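Long-range contacts in PatF (Prochloron didemni, PDB 4BG2), which is probably a prenyltransferase-like member of the cyanobactin machinery that takes part in patellamide biosynthesis: residues 11-15 and 302-306; 52-58 and 294-298; 145-151 and 167-173; 226-231 and 243-248. The contacts are given in a common frame with arbitrary orientation. Where two conformers were deposited one is given. Residues are numbered along the deposited sequence.

Interaction 1: 11-15 and 302-306; sequences RKDRR and QWDEC
In the ABBA prenyltransferase barrel of PatF, this contact fixes the N-terminal helix to the turn that follows the last barrel strand, chiefly through charge. Segment 11-15 is regular helix, with Arg15 N bonded to Arg11 O at 2.9 Å; segment 302-306 leaves its strand at Trp303 and folds into a type I turn from Trp303 to Cys306, with Cys306 N bonded to Trp303 O at 2.9 Å. The helix meets the turn with Arg11 CA 5.0 Å from Asp304 CA, and 346 Å² is buried. Arg11 (chi1 m, then t, t) extends to Glu305 as a two-pronged salt bridge: NE to OE1 at 3.0 Å, weak in angle, and NH2 to OE2 at 3.2 Å. Asp304 (chi1 p) takes Arg15 NE on its OD2 at 2.9 Å and Arg15 NH2 on the same OD2 at 3.1 Å. That carboxylate is also held by Cys48 N and, at OD1, by Ser47 OG, while Arg15 NH1 donates to Ile41 O and Ile44 O, so both oxygens of Asp304 and all three nitrogens of Arg15 have partners. Cys306, last in the turn, is joined by a disulfide to Cys275, just before strand 276-284. Arg14 serves the backbone: NH1 makes a weak hydrogen bond to Asp304 O at 2.7 Å, whereas its NE lies 2.9 Å from Cys306 O at an angle too poor for one.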
# COMPACT_ATOMS: atom_id res chain seq x y z
N ARG A 11 -13.42 12.98 12.76
CA ARG A 11 -12.58 12.22 11.83
C ARG A 11 -11.40 11.56 12.54
O ARG A 11 -11.10 10.39 12.30
CB ARG A 11 -12.01 13.12 10.76
CG ARG A 11 -12.99 13.65 9.77
CD ARG A 11 -12.34 14.90 9.23
NE ARG A 11 -12.96 15.44 8.05
CZ ARG A 11 -12.77 16.69 7.64
NH1 ARG A 11 -11.97 17.50 8.34
NH2 ARG A 11 -13.35 17.11 6.53
N LYS A 12 -10.70 12.33 13.37
CA LYS A 12 -9.53 11.82 14.08
C LYS A 12 -9.87 10.66 14.99
O LYS A 12 -9.11 9.68 15.08
CB LYS A 12 -8.84 12.94 14.88
CG LYS A 12 -8.12 13.93 13.97
CD LYS A 12 -7.46 15.07 14.72
CE LYS A 12 -6.78 16.01 13.74
NZ LYS A 12 -6.08 17.13 14.43
N ASP A 13 -11.00 10.74 15.67
CA ASP A 13 -11.48 9.62 16.49
C ASP A 13 -11.80 8.40 15.63
O ASP A 13 -11.44 7.29 15.99
CB ASP A 13 -12.73 10.03 17.28
CG ASP A 13 -12.46 11.15 18.27
OD1 ASP A 13 -11.42 11.11 18.95
OD2 ASP A 13 -13.29 12.08 18.37
N ARG A 14 -12.47 8.58 14.49
CA ARG A 14 -12.81 7.45 13.62
C ARG A 14 -11.56 6.75 13.05
O ARG A 14 -11.49 5.52 12.98
CB ARG A 14 -13.70 7.90 12.47
CG ARG A 14 -15.16 8.02 12.85
CD ARG A 14 -16.08 7.81 11.65
NE ARG A 14 -17.30 8.61 11.76
CZ ARG A 14 -17.38 9.92 11.56
NH1 ARG A 14 -16.31 10.65 11.24
NH2 ARG A 14 -18.55 10.52 11.70
N ARG A 15 -10.59 7.55 12.64
CA ARG A 15 -9.30 7.07 12.17
C ARG A 15 -8.70 6.06 13.14
O ARG A 15 -8.27 4.97 12.76
CB ARG A 15 -8.33 8.24 12.12
CG ARG A 15 -7.61 8.42 10.84
CD ARG A 15 -6.86 9.74 10.95
NE ARG A 15 -7.63 10.84 10.44
CZ ARG A 15 -7.23 12.09 10.41
NH1 ARG A 15 -6.04 12.42 10.88
NH2 ARG A 15 -8.04 13.01 9.92
N GLN A 302 -10.88 2.24 4.70
CA GLN A 302 -11.94 2.91 5.43
C GLN A 302 -11.71 4.41 5.44
O GLN A 302 -10.56 4.87 5.61
CB GLN A 302 -12.03 2.35 6.85
CG GLN A 302 -12.49 0.90 6.89
CD GLN A 302 -12.45 0.33 8.29
OE1 GLN A 302 -11.38 0.14 8.85
NE2 GLN A 302 -13.62 0.02 8.85
N TRP A 303 -12.78 5.18 5.23
CA TRP A 303 -12.71 6.64 5.16
C TRP A 303 -13.25 7.24 6.46
O TRP A 303 -14.34 6.90 6.91
CB TRP A 303 -13.43 7.18 3.90
CG TRP A 303 -12.64 6.88 2.58
CD1 TRP A 303 -11.81 5.80 2.34
CD2 TRP A 303 -12.64 7.66 1.35
NE1 TRP A 303 -11.29 5.88 1.07
CE2 TRP A 303 -11.78 7.00 0.44
CE3 TRP A 303 -13.27 8.85 0.94
CZ2 TRP A 303 -11.54 7.48 -0.85
CZ3 TRP A 303 -13.04 9.32 -0.34
CH2 TRP A 303 -12.17 8.64 -1.22
N ASP A 304 -12.47 8.14 7.06
CA ASP A 304 -12.77 8.63 8.40
C ASP A 304 -13.96 9.58 8.50
O ASP A 304 -14.30 10.02 9.58
CB ASP A 304 -11.52 9.23 9.06
CG ASP A 304 -11.05 10.53 8.39
OD1 ASP A 304 -11.79 11.15 7.59
OD2 ASP A 304 -9.92 10.93 8.70
N GLU A 305 -14.58 9.91 7.37
CA GLU A 305 -15.85 10.62 7.39
C GLU A 305 -17.05 9.66 7.46
O GLU A 305 -18.18 10.12 7.55
CB GLU A 305 -15.96 11.51 6.15
CG GLU A 305 -14.77 12.44 5.97
CD GLU A 305 -15.11 13.90 6.14
OE1 GLU A 305 -15.58 14.25 7.25
OE2 GLU A 305 -14.87 14.69 5.19
N CYS A 306 -16.83 8.35 7.44
CA CYS A 306 -17.91 7.37 7.63
C CYS A 306 -18.11 7.16 9.12
O CYS A 306 -19.09 7.63 9.69
CB CYS A 306 -17.60 6.03 6.97
SG CYS A 306 -18.74 4.68 7.44

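Interaction 2: 52-58 and 294-298; sequences SSCQVEG and ENFCF
Strands 48-57 and 295-303, the first and last of the ten-strand antiparallel barrel, meet here and close the cylinder. The segments run antiparallel at 172°, with axes 4.7 Å apart. Hydrogen-bonded pairs are Cys54 with Phe298 and Val56 with Phe296; Gln55 with Cys297 and Glu57 with Asn295 are non-hydrogen-bonded, with CA atoms 4.3 and 4.6 Å apart respectively.

Backbone bonds come first: Cys54 N to Phe298 O and Phe298 N to Cys54 O, both 3.0 Å; Val56 N to Phe296 O, 2.8 Å; Phe296 N to Val56 O, 3.1 Å; and Gly58 N to Glu294 O, 2.8 Å, where Gly58 takes a positive phi of 64° as its strand ends. CA-H...O contacts fill the gaps, such as Asn295 CA to Val56 O at 3.3 Å.

Apolar contacts lie on the face of Cys54, Val56, Phe296 and Phe298, which helix 261-272 covers through Ile266. The p rotamer of Phe296 turns its ring face to Val56, whose CB sits over it in a CH-pi contact, 4.0 Å from the centroid.

Polar side chains occupy the opposite face: Gln55 NE2 lies 3.6 Å from Cys297 SG, and Glu57 CG 3.1 Å from Asn295 OD1. Arg65 touches both Gln55 and Cys297 there.

The seam is thus held by continuous antiparallel backbone bonding, with an apolar face toward the outer helices and a more polar one toward the lumen.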
# COMPACT_ATOMS: atom_id res chain seq x y z
N SER A 52 -5.99 -0.79 6.04
CA SER A 52 -5.44 -1.85 6.88
C SER A 52 -5.27 -3.12 6.03
O SER A 52 -5.98 -3.33 5.06
CB SER A 52 -6.37 -2.13 8.06
OG SER A 52 -6.72 -0.96 8.79
N SER A 53 -4.39 -4.01 6.44
CA SER A 53 -4.26 -5.28 5.74
C SER A 53 -3.74 -6.40 6.64
O SER A 53 -3.26 -6.17 7.77
CB SER A 53 -3.36 -5.10 4.53
OG SER A 53 -2.05 -4.74 4.91
N CYS A 54 -3.88 -7.61 6.14
CA CYS A 54 -3.33 -8.81 6.76
C CYS A 54 -2.54 -9.56 5.73
O CYS A 54 -3.04 -9.87 4.64
CB CYS A 54 -4.44 -9.70 7.29
SG CYS A 54 -5.41 -8.93 8.60
N GLN A 55 -1.28 -9.81 6.04
CA GLN A 55 -0.46 -10.67 5.19
C GLN A 55 -0.63 -12.08 5.71
O GLN A 55 -0.37 -12.36 6.88
CB GLN A 55 1.00 -10.28 5.25
CG GLN A 55 1.92 -11.12 4.40
CD GLN A 55 3.28 -10.47 4.24
OE1 GLN A 55 4.08 -10.44 5.18
NE2 GLN A 55 3.53 -9.90 3.07
N VAL A 56 -1.08 -12.96 4.81
CA VAL A 56 -1.31 -14.35 5.16
C VAL A 56 -0.25 -15.25 4.53
O VAL A 56 0.08 -15.12 3.35
CB VAL A 56 -2.70 -14.80 4.70
CG1 VAL A 56 -2.90 -16.28 4.97
CG2 VAL A 56 -3.78 -13.96 5.40
N GLU A 57 0.23 -16.21 5.33
CA GLU A 57 1.24 -17.15 4.86
C GLU A 57 0.90 -18.53 5.43
O GLU A 57 1.29 -18.86 6.55
CB GLU A 57 2.63 -16.68 5.27
CG GLU A 57 3.68 -16.83 4.19
CD GLU A 57 5.02 -16.22 4.56
OE1 GLU A 57 5.83 -16.95 5.18
OE2 GLU A 57 5.26 -15.03 4.21
N GLY A 58 0.11 -19.29 4.68
CA GLY A 58 -0.43 -20.53 5.16
C GLY A 58 -1.36 -20.29 6.33
O GLY A 58 -2.43 -19.69 6.17
N GLU A 294 -3.05 -19.32 -0.37
CA GLU A 294 -2.38 -19.56 0.90
C GLU A 294 -1.44 -18.40 1.27
O GLU A 294 -1.20 -18.14 2.46
CB GLU A 294 -1.58 -20.87 0.82
CG GLU A 294 -2.46 -22.13 0.74
CD GLU A 294 -2.93 -22.67 2.11
OE1 GLU A 294 -2.64 -22.10 3.20
OE2 GLU A 294 -3.64 -23.70 2.09
N ASN A 295 -0.89 -17.74 0.25
CA ASN A 295 0.09 -16.70 0.41
C ASN A 295 -0.37 -15.46 -0.34
O ASN A 295 -0.37 -15.43 -1.57
CB ASN A 295 1.44 -17.17 -0.10
CG ASN A 295 1.95 -18.39 0.65
OD1 ASN A 295 2.28 -18.29 1.82
ND2 ASN A 295 1.99 -19.54 -0.02
N PHE A 296 -0.78 -14.45 0.41
CA PHE A 296 -1.41 -13.26 -0.16
C PHE A 296 -1.55 -12.20 0.90
O PHE A 296 -1.39 -12.46 2.08
CB PHE A 296 -2.80 -13.58 -0.75
CG PHE A 296 -3.79 -14.07 0.27
CD1 PHE A 296 -3.79 -15.40 0.66
CD2 PHE A 296 -4.70 -13.20 0.84
CE1 PHE A 296 -4.69 -15.85 1.61
CE2 PHE A 296 -5.58 -13.64 1.81
CZ PHE A 296 -5.59 -14.98 2.17
N CYS A 297 -1.87 -11.00 0.44
CA CYS A 297 -2.23 -9.89 1.32
C CYS A 297 -3.62 -9.42 1.02
O CYS A 297 -4.00 -9.31 -0.13
CB CYS A 297 -1.28 -8.73 1.09
SG CYS A 297 0.29 -8.96 1.88
N PHE A 298 -4.39 -9.14 2.06
CA PHE A 298 -5.77 -8.69 1.94
C PHE A 298 -5.87 -7.27 2.55
O PHE A 298 -5.65 -7.08 3.73
CB PHE A 298 -6.62 -9.69 2.70
CG PHE A 298 -8.10 -9.63 2.39
CD1 PHE A 298 -8.79 -8.43 2.41
CD2 PHE A 298 -8.80 -10.80 2.16
CE1 PHE A 298 -10.16 -8.39 2.15
CE2 PHE A 298 -10.17 -10.78 1.92
CZ PHE A 298 -10.85 -9.57 1.90

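Interaction 3: 145-151 and 167-173; sequences DTEELAR and RVLLRDT
This is a helix-helix contact on the outside of the ABBA barrel, between consecutive helices 147-157 and 163-172 that carry the chain from strand 133-140 to strand 173-181. The local axes cross at 128° and approach to 7.9 Å, with Glu147 CA 5.3 Å from Leu170 CA; 418 Å² is buried. Thr146 is the N-cap residue of the first helix, though its side chain makes no capping bond.

Ala150, with CB pointing toward the second helix, allows the close approach: its CB lies 3.6 Å from Leu169 O and 4.2 Å from Thr173 CB. Leu170 (chi1 m, chi2 t) packs against Arg151, with Leu170 CD2 3.5 Å from Arg151 CG, and its CD1 lies over the Arg151 guanidinium face.

A salt-bridge network borders these apolar contacts. Arg171, curled by three m torsions, points NH1 at Glu147 OE2, 2.5 Å away, and at Asp145 OD1, 3.0 Å away. Glu147 OE2 also reaches Arg167 NH1 in a long 3.8 Å bridge, and Arg151 NH1 pairs with Glu147 OE1 at 2.7 Å within its own helix.

Two waters bridge the segments. Water 1 accepts from Thr146 N at 3.0 Å and lies 3.1 Å from Arg171 O. Thr146 OG1, also bonded to Lys204, is 2.7 Å from water 2, which sits 3.1 Å from Leu170 O.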
# COMPACT_ATOMS: atom_id res chain seq x y z
N ASP A 145 1.86 13.29 -17.53
CA ASP A 145 2.98 12.52 -18.06
C ASP A 145 4.03 12.51 -16.96
O ASP A 145 4.60 13.55 -16.62
CB ASP A 145 3.54 13.15 -19.35
CG ASP A 145 4.85 12.51 -19.80
OD1 ASP A 145 5.12 11.34 -19.44
OD2 ASP A 145 5.62 13.18 -20.52
N THR A 146 4.27 11.33 -16.39
CA THR A 146 5.05 11.21 -15.17
C THR A 146 6.28 10.32 -15.34
O THR A 146 6.79 9.77 -14.37
CB THR A 146 4.16 10.74 -14.01
OG1 THR A 146 3.51 9.51 -14.37
CG2 THR A 146 3.11 11.80 -13.72
N GLU A 147 6.78 10.26 -16.57
CA GLU A 147 8.03 9.57 -16.88
C GLU A 147 9.22 9.97 -16.00
O GLU A 147 9.98 9.09 -15.59
CB GLU A 147 8.42 9.73 -18.35
CG GLU A 147 7.85 8.63 -19.22
CD GLU A 147 8.56 8.48 -20.54
OE1 GLU A 147 9.79 8.37 -20.53
OE2 GLU A 147 7.88 8.44 -21.59
N GLU A 148 9.38 11.27 -15.71
CA GLU A 148 10.52 11.70 -14.89
C GLU A 148 10.48 11.16 -13.44
O GLU A 148 11.52 10.81 -12.86
CB GLU A 148 10.73 13.22 -14.92
CG GLU A 148 9.83 14.08 -14.03
CD GLU A 148 8.49 14.42 -14.66
OE1 GLU A 148 7.80 13.50 -15.17
OE2 GLU A 148 8.11 15.62 -14.63
N LEU A 149 9.28 11.05 -12.87
CA LEU A 149 9.12 10.45 -11.54
C LEU A 149 9.49 8.98 -11.59
O LEU A 149 10.23 8.48 -10.74
CB LEU A 149 7.68 10.58 -11.05
CG LEU A 149 7.08 11.99 -10.95
CD1 LEU A 149 5.71 11.97 -10.31
CD2 LEU A 149 8.02 12.88 -10.16
N ALA A 150 8.96 8.28 -12.59
CA ALA A 150 9.16 6.85 -12.75
C ALA A 150 10.61 6.53 -13.04
O ALA A 150 11.11 5.51 -12.57
CB ALA A 150 8.28 6.30 -13.87
N ARG A 151 11.30 7.40 -13.79
CA ARG A 151 12.76 7.23 -14.02
C ARG A 151 13.58 7.27 -12.74
O ARG A 151 14.41 6.41 -12.50
CB ARG A 151 13.33 8.29 -14.94
CG ARG A 151 13.14 7.96 -16.40
CD ARG A 151 13.94 8.87 -17.31
NE ARG A 151 13.87 8.30 -18.65
CZ ARG A 151 12.90 8.54 -19.52
NH1 ARG A 151 11.93 9.41 -19.22
NH2 ARG A 151 12.92 7.93 -20.70
N ARG A 167 9.06 0.04 -20.50
CA ARG A 167 8.05 0.98 -21.00
C ARG A 167 6.78 0.97 -20.15
O ARG A 167 6.22 2.02 -19.88
CB ARG A 167 7.70 0.69 -22.48
CG ARG A 167 8.88 0.89 -23.42
CD ARG A 167 9.36 2.34 -23.48
NE ARG A 167 8.33 3.22 -24.07
CZ ARG A 167 8.24 4.53 -23.87
NH1 ARG A 167 9.10 5.17 -23.08
NH2 ARG A 167 7.25 5.21 -24.46
N VAL A 168 6.33 -0.21 -19.74
CA VAL A 168 5.20 -0.28 -18.81
C VAL A 168 5.50 0.51 -17.55
O VAL A 168 4.66 1.29 -17.07
CB VAL A 168 4.84 -1.74 -18.44
CG1 VAL A 168 3.78 -1.76 -17.37
CG2 VAL A 168 4.38 -2.53 -19.68
N LEU A 169 6.69 0.31 -16.99
CA LEU A 169 7.07 1.01 -15.75
C LEU A 169 7.23 2.52 -15.98
O LEU A 169 6.80 3.32 -15.16
CB LEU A 169 8.37 0.42 -15.18
CG LEU A 169 8.29 -1.05 -14.84
CD1 LEU A 169 9.61 -1.58 -14.31
CD2 LEU A 169 7.17 -1.33 -13.84
N LEU A 170 7.86 2.90 -17.09
CA LEU A 170 8.10 4.33 -17.36
C LEU A 170 6.79 5.09 -17.64
O LEU A 170 6.67 6.26 -17.29
CB LEU A 170 9.07 4.51 -18.53
CG LEU A 170 10.57 4.29 -18.29
CD1 LEU A 170 11.34 4.46 -19.59
CD2 LEU A 170 11.09 5.24 -17.22
N ARG A 171 5.82 4.42 -18.27
CA ARG A 171 4.60 5.08 -18.73
C ARG A 171 3.38 4.93 -17.80
O ARG A 171 2.62 5.87 -17.66
CB ARG A 171 4.20 4.57 -20.12
CG ARG A 171 5.20 4.84 -21.24
CD ARG A 171 5.52 6.32 -21.45
NE ARG A 171 4.31 7.16 -21.48
CZ ARG A 171 4.32 8.49 -21.51
NH1 ARG A 171 5.46 9.17 -21.52
NH2 ARG A 171 3.17 9.16 -21.53
N ASP A 172 3.20 3.77 -17.16
CA ASP A 172 1.97 3.50 -16.38
C ASP A 172 2.12 3.49 -14.85
O ASP A 172 1.14 3.24 -14.14
CB ASP A 172 1.33 2.20 -16.86
CG ASP A 172 0.75 2.30 -18.28
OD1 ASP A 172 0.66 3.43 -18.84
OD2 ASP A 172 0.38 1.25 -18.84
N THR A 173 3.33 3.76 -14.35
CA THR A 173 3.56 3.80 -12.89
C THR A 173 2.70 4.89 -12.31
O THR A 173 2.81 6.06 -12.67
CB THR A 173 5.06 3.99 -12.55
OG1 THR A 173 5.75 2.79 -12.87
CG2 THR A 173 5.28 4.27 -11.07
O HOH W 1 3.61 8.77 -17.79
O HOH W 2 4.63 7.25 -15.21

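Interaction 4: 226-231 and 243-248; sequences EGYLFG and LFFYHS
A beta hairpin of the ABBA barrel, strands 229-233 and 242-247, is joined here antiparallel at 168°, with axes 4.9 Å apart. Glu226 approaches the His247 ring through its backbone. Gly227 sets its CA over that ring, 3.7 Å from the centroid in a CH-pi contact, and 3.2 Å from Tyr246 O, where a CB would clash. Tyr228 N bonds weakly to Tyr246 O at 3.0 Å, and the p rotamer of Tyr228 lays its ring face on Tyr246 CB, 4.0 Å from the centroid. Leu229 pairs with Tyr246: Leu229 O takes Tyr246 N at 3.0 Å, and their CB atoms are 3.9 Å apart. This face looks into the barrel, where Tyr246 OH bonds to Glu51. Phe230, in a non-hydrogen-bonded pair with Phe245, points the other way, to helix 206-215, and Phe245 to helix 218-223; their rings meet obliquely, CE1 to CE1 at 3.4 Å. Gly231 ends the segment with two bonds, its N to Phe244 O at 3.0 Å and its O to Phe244 N at 2.7 Å.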
# COMPACT_ATOMS: atom_id res chain seq x y z
N GLU A 226 -12.05 -7.26 -13.79
CA GLU A 226 -13.29 -7.39 -13.01
C GLU A 226 -13.47 -6.39 -11.86
O GLU A 226 -14.60 -6.13 -11.44
CB GLU A 226 -13.41 -8.81 -12.45
CG GLU A 226 -13.60 -9.85 -13.55
CD GLU A 226 -14.73 -9.48 -14.49
OE1 GLU A 226 -15.88 -9.35 -14.02
OE2 GLU A 226 -14.45 -9.31 -15.70
N GLY A 227 -12.37 -5.87 -11.33
CA GLY A 227 -12.43 -4.83 -10.30
C GLY A 227 -12.32 -3.48 -10.97
O GLY A 227 -12.29 -3.39 -12.19
N TYR A 228 -12.23 -2.42 -10.19
CA TYR A 228 -12.12 -1.09 -10.77
C TYR A 228 -10.67 -0.70 -11.09
O TYR A 228 -10.42 0.23 -11.84
CB TYR A 228 -12.78 -0.03 -9.88
CG TYR A 228 -12.06 0.27 -8.59
CD1 TYR A 228 -11.05 1.24 -8.53
CD2 TYR A 228 -12.42 -0.36 -7.40
CE1 TYR A 228 -10.39 1.54 -7.33
CE2 TYR A 228 -11.78 -0.06 -6.21
CZ TYR A 228 -10.77 0.89 -6.18
OH TYR A 228 -10.12 1.19 -5.00
N LEU A 229 -9.71 -1.42 -10.52
CA LEU A 229 -8.30 -1.11 -10.75
C LEU A 229 -7.50 -2.37 -10.67
O LEU A 229 -7.79 -3.25 -9.88
CB LEU A 229 -7.80 -0.06 -9.73
CG LEU A 229 -6.41 0.59 -9.88
CD1 LEU A 229 -6.22 1.29 -11.21
CD2 LEU A 229 -6.16 1.60 -8.76
N PHE A 230 -6.46 -2.43 -11.48
CA PHE A 230 -5.50 -3.53 -11.44
C PHE A 230 -4.13 -2.91 -11.36
O PHE A 230 -3.85 -1.91 -12.05
CB PHE A 230 -5.62 -4.37 -12.73
CG PHE A 230 -4.50 -5.37 -12.90
CD1 PHE A 230 -4.39 -6.47 -12.05
CD2 PHE A 230 -3.58 -5.23 -13.92
CE1 PHE A 230 -3.37 -7.39 -12.21
CE2 PHE A 230 -2.56 -6.13 -14.08
CZ PHE A 230 -2.45 -7.23 -13.22
N GLY A 231 -3.28 -3.47 -10.52
CA GLY A 231 -1.91 -2.97 -10.37
C GLY A 231 -0.92 -4.09 -10.18
O GLY A 231 -1.28 -5.19 -9.79
N LEU A 243 0.70 -8.69 -7.66
CA LEU A 243 -0.43 -8.17 -8.41
C LEU A 243 -1.46 -7.73 -7.43
O LEU A 243 -1.65 -8.40 -6.43
CB LEU A 243 -1.03 -9.23 -9.35
CG LEU A 243 -0.06 -10.01 -10.24
CD1 LEU A 243 -0.80 -10.99 -11.16
CD2 LEU A 243 0.81 -9.07 -11.07
N PHE A 244 -2.12 -6.62 -7.70
CA PHE A 244 -3.13 -6.09 -6.81
C PHE A 244 -4.42 -6.04 -7.61
O PHE A 244 -4.43 -5.51 -8.71
CB PHE A 244 -2.79 -4.65 -6.37
CG PHE A 244 -1.93 -4.55 -5.16
CD1 PHE A 244 -0.61 -5.00 -5.18
CD2 PHE A 244 -2.39 -3.89 -4.01
CE1 PHE A 244 0.20 -4.85 -4.04
CE2 PHE A 244 -1.58 -3.74 -2.90
CZ PHE A 244 -0.28 -4.22 -2.92
N PHE A 245 -5.51 -6.53 -7.02
CA PHE A 245 -6.83 -6.48 -7.63
C PHE A 245 -7.76 -5.69 -6.71
O PHE A 245 -8.12 -6.21 -5.66
CB PHE A 245 -7.35 -7.90 -7.82
CG PHE A 245 -6.41 -8.77 -8.61
CD1 PHE A 245 -6.45 -8.76 -10.00
CD2 PHE A 245 -5.49 -9.57 -7.97
CE1 PHE A 245 -5.59 -9.56 -10.73
CE2 PHE A 245 -4.63 -10.37 -8.68
CZ PHE A 245 -4.67 -10.36 -10.07
N TYR A 246 -8.14 -4.47 -7.11
CA TYR A 246 -8.98 -3.57 -6.30
C TYR A 246 -10.46 -3.72 -6.64
O TYR A 246 -10.84 -3.69 -7.80
CB TYR A 246 -8.54 -2.10 -6.45
CG TYR A 246 -7.45 -1.66 -5.42
CD1 TYR A 246 -7.84 -1.15 -4.16
CD2 TYR A 246 -6.09 -1.74 -5.69
CE1 TYR A 246 -6.89 -0.75 -3.21
CE2 TYR A 246 -5.13 -1.33 -4.73
CZ TYR A 246 -5.55 -0.85 -3.49
OH TYR A 246 -4.64 -0.44 -2.50
N HIS A 247 -11.29 -3.89 -5.62
CA HIS A 247 -12.74 -4.02 -5.77
C HIS A 247 -13.49 -3.10 -4.83
O HIS A 247 -13.11 -2.96 -3.66
CB HIS A 247 -13.17 -5.45 -5.48
CG HIS A 247 -12.74 -6.42 -6.53
ND1 HIS A 247 -13.55 -6.79 -7.58
CD2 HIS A 247 -11.57 -7.08 -6.70
CE1 HIS A 247 -12.90 -7.65 -8.35
NE2 HIS A 247 -11.70 -7.84 -7.84
N SER A 248 -14.56 -2.50 -5.33
CA SER A 248 -15.37 -1.61 -4.53
C SER A 248 -16.59 -2.33 -3.95
O SER A 248 -17.25 -1.80 -3.09
CB SER A 248 -15.80 -0.39 -5.35
OG SER A 248 -16.57 -0.80 -6.46

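How the interactions relate
From the N terminus, helix 3-25 opens the longest loop, which interaction 1 closes 287 residues later near the end of the modelled chain. Strand 48-57 then opens the loop of interaction 2, enclosed within the first. Inside both, interaction 3 closes a short loop between two outer helices, and interaction 4 then closes the hairpin 226-231 with 243-248; these two follow in series, and no loop crosses another. Interactions 1 and 2 share strand 295-303: the turn after it meets the N-terminal helix, its start the first strand. Interactions 2 and 4 belong to the same barrel sheet, their nearest atoms about 6 Å apart, whereas interaction 3 lies across the chain's centre from interactions 1 and 2.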